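Long-range contact in PKS_KS domain-containing protein (Photorhabdus luminescens subsp. laumondii, PDB 6SMO), which probably acts as a ketosynthase of the beta-ketoacyl-ACP synthase family, and holds a polyketone chain in its pocket: residues D133-I144 / L156-F165. Numbering follows the deposited sequence.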
loop_
_atom_site.group_PDB
_atom_site.type_symbol
_atom_site.label_atom_id
_atom_site.label_comp_id
_atom_site.label_asym_id
_atom_site.label_seq_id
_atom_site.Cartn_x
_atom_site.Cartn_y
_atom_site.Cartn_z
ATOM N N ASP B 133 9.274 8.219 0.037
ATOM C CA ASP B 133 10.320 9.186 0.467
ATOM C C ASP B 133 9.828 9.948 1.706
ATOM O O ASP B 133 9.753 11.191 1.648
ATOM C CB ASP B 133 10.699 10.125 -0.682
ATOM C CG ASP B 133 11.948 10.953 -0.422
ATOM O OD1 ASP B 133 12.897 10.413 0.182
ATOM O OD2 ASP B 133 11.960 12.132 -0.824
ATOM N N ALA B 134 9.519 9.224 2.788
ATOM C CA ALA B 134 9.070 9.780 4.087
ATOM C C ALA B 134 10.200 10.597 4.725
ATOM O O ALA B 134 9.892 11.614 5.378
ATOM C CB ALA B 134 8.608 8.672 5.003
ATOM N N ALA B 135 11.452 10.162 4.544
ATOM C CA ALA B 135 12.672 10.857 5.020
ATOM C C ALA B 135 12.702 12.281 4.453
ATOM O O ALA B 135 12.922 13.225 5.240
ATOM C CB ALA B 135 13.902 10.079 4.621
ATOM N N GLY B 136 12.482 12.418 3.142
ATOM C CA GLY B 136 12.428 13.708 2.426
ATOM C C GLY B 136 11.266 14.571 2.892
ATOM O O GLY B 136 11.449 15.801 2.982
ATOM N N MET B 137 10.113 13.952 3.172
ATOM C CA MET B 137 8.882 14.633 3.661
ATOM C C MET B 137 9.108 15.144 5.090
ATOM O O MET B 137 8.704 16.290 5.374
ATOM C CB MET B 137 7.676 13.687 3.642
ATOM C CG MET B 137 7.196 13.342 2.242
ATOM S SD MET B 137 5.595 12.491 2.224
ATOM C CE MET B 137 6.114 10.789 2.440
ATOM N N GLU B 138 9.723 14.322 5.948
ATOM C CA GLU B 138 10.042 14.652 7.365
ATOM C C GLU B 138 11.049 15.809 7.402
ATOM O O GLU B 138 10.815 16.770 8.162
ATOM C CB GLU B 138 10.601 13.422 8.084
ATOM C CG GLU B 138 10.926 13.656 9.550
ATOM C CD GLU B 138 11.905 12.661 10.152
ATOM O OE1 GLU B 138 11.763 12.343 11.348
ATOM O OE2 GLU B 138 12.812 12.212 9.423
ATOM N N GLU B 139 12.127 15.704 6.616
ATOM C CA GLU B 139 13.227 16.704 6.533
ATOM C C GLU B 139 12.663 18.047 6.052
ATOM O O GLU B 139 13.080 19.088 6.598
ATOM C CB GLU B 139 14.334 16.189 5.609
ATOM C CG GLU B 139 15.565 17.079 5.565
ATOM C CD GLU B 139 15.480 18.270 4.623
ATOM O OE1 GLU B 139 14.778 18.167 3.597
ATOM O OE2 GLU B 139 16.116 19.300 4.922
ATOM N N CYS B 140 11.755 18.017 5.070
ATOM C CA CYS B 140 11.061 19.206 4.500
ATOM C C CYS B 140 10.237 19.904 5.590
ATOM O O CYS B 140 10.336 21.140 5.697
ATOM C CB CYS B 140 10.160 18.811 3.336
ATOM S SG CYS B 140 9.127 20.168 2.723
ATOM N N LEU B 141 9.466 19.130 6.363
ATOM C CA LEU B 141 8.529 19.617 7.416
ATOM C C LEU B 141 9.302 20.347 8.523
ATOM O O LEU B 141 8.822 21.407 8.969
ATOM C CB LEU B 141 7.750 18.421 7.977
ATOM C CG LEU B 141 6.891 18.686 9.215
ATOM C CD1 LEU B 141 5.819 19.729 8.937
ATOM C CD2 LEU B 141 6.257 17.397 9.711
ATOM N N LEU B 142 10.440 19.797 8.955
ATOM C CA LEU B 142 11.249 20.324 10.089
ATOM C C LEU B 142 12.072 21.538 9.639
ATOM O O LEU B 142 12.323 22.420 10.484
ATOM C CB LEU B 142 12.148 19.207 10.628
ATOM C CG LEU B 142 11.418 18.098 11.382
ATOM C CD1 LEU B 142 12.307 16.877 11.546
ATOM C CD2 LEU B 142 10.930 18.590 12.736
ATOM N N ARG B 143 12.475 21.574 8.365
ATOM C CA ARG B 143 13.231 22.699 7.750
ATOM C C ARG B 143 12.343 23.950 7.709
ATOM O O ARG B 143 12.821 25.024 8.126
ATOM C CB ARG B 143 13.701 22.311 6.345
ATOM C CG ARG B 143 14.582 23.346 5.660
ATOM C CD ARG B 143 14.335 23.384 4.164
ATOM N NE ARG B 143 14.460 22.069 3.548
ATOM C CZ ARG B 143 14.063 21.761 2.314
ATOM N NH1 ARG B 143 14.227 20.531 1.858
ATOM N NH2 ARG B 143 13.502 22.677 1.540
ATOM N N ILE B 144 11.102 23.808 7.228
ATOM C CA ILE B 144 10.142 24.936 7.007
ATOM C C ILE B 144 9.602 25.447 8.353
ATOM O O ILE B 144 9.133 26.601 8.381
ATOM C CB ILE B 144 9.003 24.536 6.041
ATOM C CG1 ILE B 144 8.152 23.378 6.574
ATOM C CG2 ILE B 144 9.567 24.248 4.656
ATOM C CD1 ILE B 144 7.035 22.938 5.650
ATOM N N LEU B 156 10.039 29.318 2.807
ATOM C CA LEU B 156 11.142 28.320 2.917
ATOM C C LEU B 156 10.830 27.061 2.092
ATOM O O LEU B 156 11.775 26.283 1.852
ATOM C CB LEU B 156 11.379 27.961 4.389
ATOM C CG LEU B 156 12.176 28.978 5.208
ATOM C CD1 LEU B 156 12.210 28.579 6.674
ATOM C CD2 LEU B 156 13.594 29.134 4.676
ATOM N N ILE B 157 9.573 26.860 1.676
ATOM C CA ILE B 157 9.151 25.694 0.839
ATOM C C ILE B 157 9.771 25.855 -0.556
ATOM O O ILE B 157 9.370 26.791 -1.275
ATOM C CB ILE B 157 7.615 25.556 0.766
ATOM C CG1 ILE B 157 6.988 25.372 2.151
ATOM C CG2 ILE B 157 7.221 24.425 -0.174
ATOM C CD1 ILE B 157 5.505 25.661 2.195
ATOM N N LYS B 158 10.706 24.969 -0.912
ATOM C CA LYS B 158 11.414 24.969 -2.222
ATOM C C LYS B 158 10.553 24.255 -3.270
ATOM O O LYS B 158 9.631 23.511 -2.880
ATOM C CB LYS B 158 12.785 24.296 -2.093
ATOM C CG LYS B 158 13.846 25.122 -1.380
ATOM C CD LYS B 158 14.397 26.251 -2.223
ATOM C CE LYS B 158 15.442 27.075 -1.502
ATOM N NZ LYS B 158 16.069 28.072 -2.401
ATOM N N SER B 159 10.857 24.485 -4.551
ATOM C CA SER B 159 10.202 23.849 -5.725
ATOM C C SER B 159 10.502 22.344 -5.744
ATOM O O SER B 159 9.631 21.574 -6.197
ATOM C CB SER B 159 10.641 24.513 -7.007
ATOM O OG SER B 159 9.966 23.959 -8.126
ATOM N N GLU B 160 11.684 21.948 -5.256
ATOM C CA GLU B 160 12.199 20.551 -5.295
ATOM C C GLU B 160 11.478 19.679 -4.255
ATOM O O GLU B 160 11.505 18.443 -4.417
ATOM C CB GLU B 160 13.710 20.530 -5.040
ATOM C CG GLU B 160 14.526 21.326 -6.047
ATOM C CD GLU B 160 14.655 20.696 -7.425
ATOM O OE1 GLU B 160 13.620 20.532 -8.100
ATOM O OE2 GLU B 160 15.793 20.372 -7.821
ATOM N N ASP B 161 10.864 20.291 -3.234
ATOM C CA ASP B 161 10.263 19.598 -2.060
ATOM C C ASP B 161 9.034 18.773 -2.471
ATOM O O ASP B 161 8.746 17.780 -1.773
ATOM C CB ASP B 161 9.876 20.589 -0.959
ATOM C CG ASP B 161 11.058 21.189 -0.216
ATOM O OD1 ASP B 161 12.070 20.479 -0.045
ATOM O OD2 ASP B 161 10.956 22.363 0.190
ATOM N N TYR B 162 8.332 19.167 -3.540
ATOM C CA TYR B 162 7.077 18.521 -4.013
ATOM C C TYR B 162 7.353 17.082 -4.476
ATOM O O TYR B 162 6.434 16.243 -4.380
ATOM C CB TYR B 162 6.431 19.338 -5.135
ATOM C CG TYR B 162 5.059 18.858 -5.537
ATOM C CD1 TYR B 162 3.945 19.158 -4.769
ATOM C CD2 TYR B 162 4.872 18.093 -6.678
ATOM C CE1 TYR B 162 2.681 18.716 -5.126
ATOM C CE2 TYR B 162 3.614 17.644 -7.050
ATOM C CZ TYR B 162 2.514 17.957 -6.272
ATOM O OH TYR B 162 1.272 17.521 -6.630
ATOM N N ASP B 163 8.573 16.811 -4.956
ATOM C CA ASP B 163 9.007 15.486 -5.479
ATOM C C ASP B 163 9.059 14.459 -4.338
ATOM O O ASP B 163 8.906 13.257 -4.632
ATOM C CB ASP B 163 10.359 15.586 -6.192
ATOM C CG ASP B 163 10.358 16.500 -7.407
ATOM O OD1 ASP B 163 9.295 16.631 -8.047
ATOM O OD2 ASP B 163 11.424 17.077 -7.703
ATOM N N SER B 164 9.274 14.909 -3.096
ATOM C CA SER B 164 9.362 14.054 -1.881
ATOM C C SER B 164 7.998 13.424 -1.566
ATOM O O SER B 164 7.979 12.265 -1.109
ATOM C CB SER B 164 9.883 14.836 -0.702
ATOM O OG SER B 164 11.162 15.386 -0.983
ATOM N N PHE B 165 6.906 14.157 -1.803
ATOM C CA PHE B 165 5.513 13.735 -1.490
ATOM C C PHE B 165 4.980 12.784 -2.571
ATOM O O PHE B 165 3.947 12.131 -2.322
ATOM C CB PHE B 165 4.610 14.959 -1.314
ATOM C CG PHE B 165 4.873 15.742 -0.053
ATOM C CD1 PHE B 165 5.876 16.700 -0.007
ATOM C CD2 PHE B 165 4.126 15.515 1.093
ATOM C CE1 PHE B 165 6.120 17.416 1.155
ATOM C CE2 PHE B 165 4.371 16.232 2.255
ATOM C CZ PHE B 165 5.367 17.181 2.284
#
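Arg143 reaches from helix 134-144 to Asp161 in a salt bridge, NH1 lying 2.9 Å from OD1. Asp161 OD1 takes this N-H on its syn side, but guanidinium and carboxylate planes are turned 43° apart, and NH2 adds weak hydrogen bonds to both OD1 and OD2 within the same salt bridge. One helical turn back, Glu139 OE1 accepts a straighter bond from Arg143 NH1 at 3.0 Å, nearly in the guanidinium plane, so the arginine joins two acids. The backbone N of Lys158 donates to Asp161 OD2 at 2.8 Å from above the carboxylate plane, tying this carboxylate to its own loop. At the N-cap, Asp133 OD2 accepts a weak bond from Ser164 OG; the CA atoms of Ser164 and Gly136 are 5.3 Å apart, and Ser164 CB lies against the Gly136 backbone. Met137 CG, beside the backbone N (chi1 -70°), lies over the centre of the Phe165 ring, a CH-pi contact, while SD sits obliquely as a Met-aromatic partner; Cys140 SG approaches the ring edge. Farther along, Ile144 CG2 packs on Ile157 CG1 at 3.8 Å. Leu197 of a neighbouring chain, a different ketosynthase-like protein, also packs on Phe165. With the Met137 side chain about 8 Å from the bound polyketone, this helix-loop packing lies near the ligand pocket of the thiolase-like ketosynthase fold.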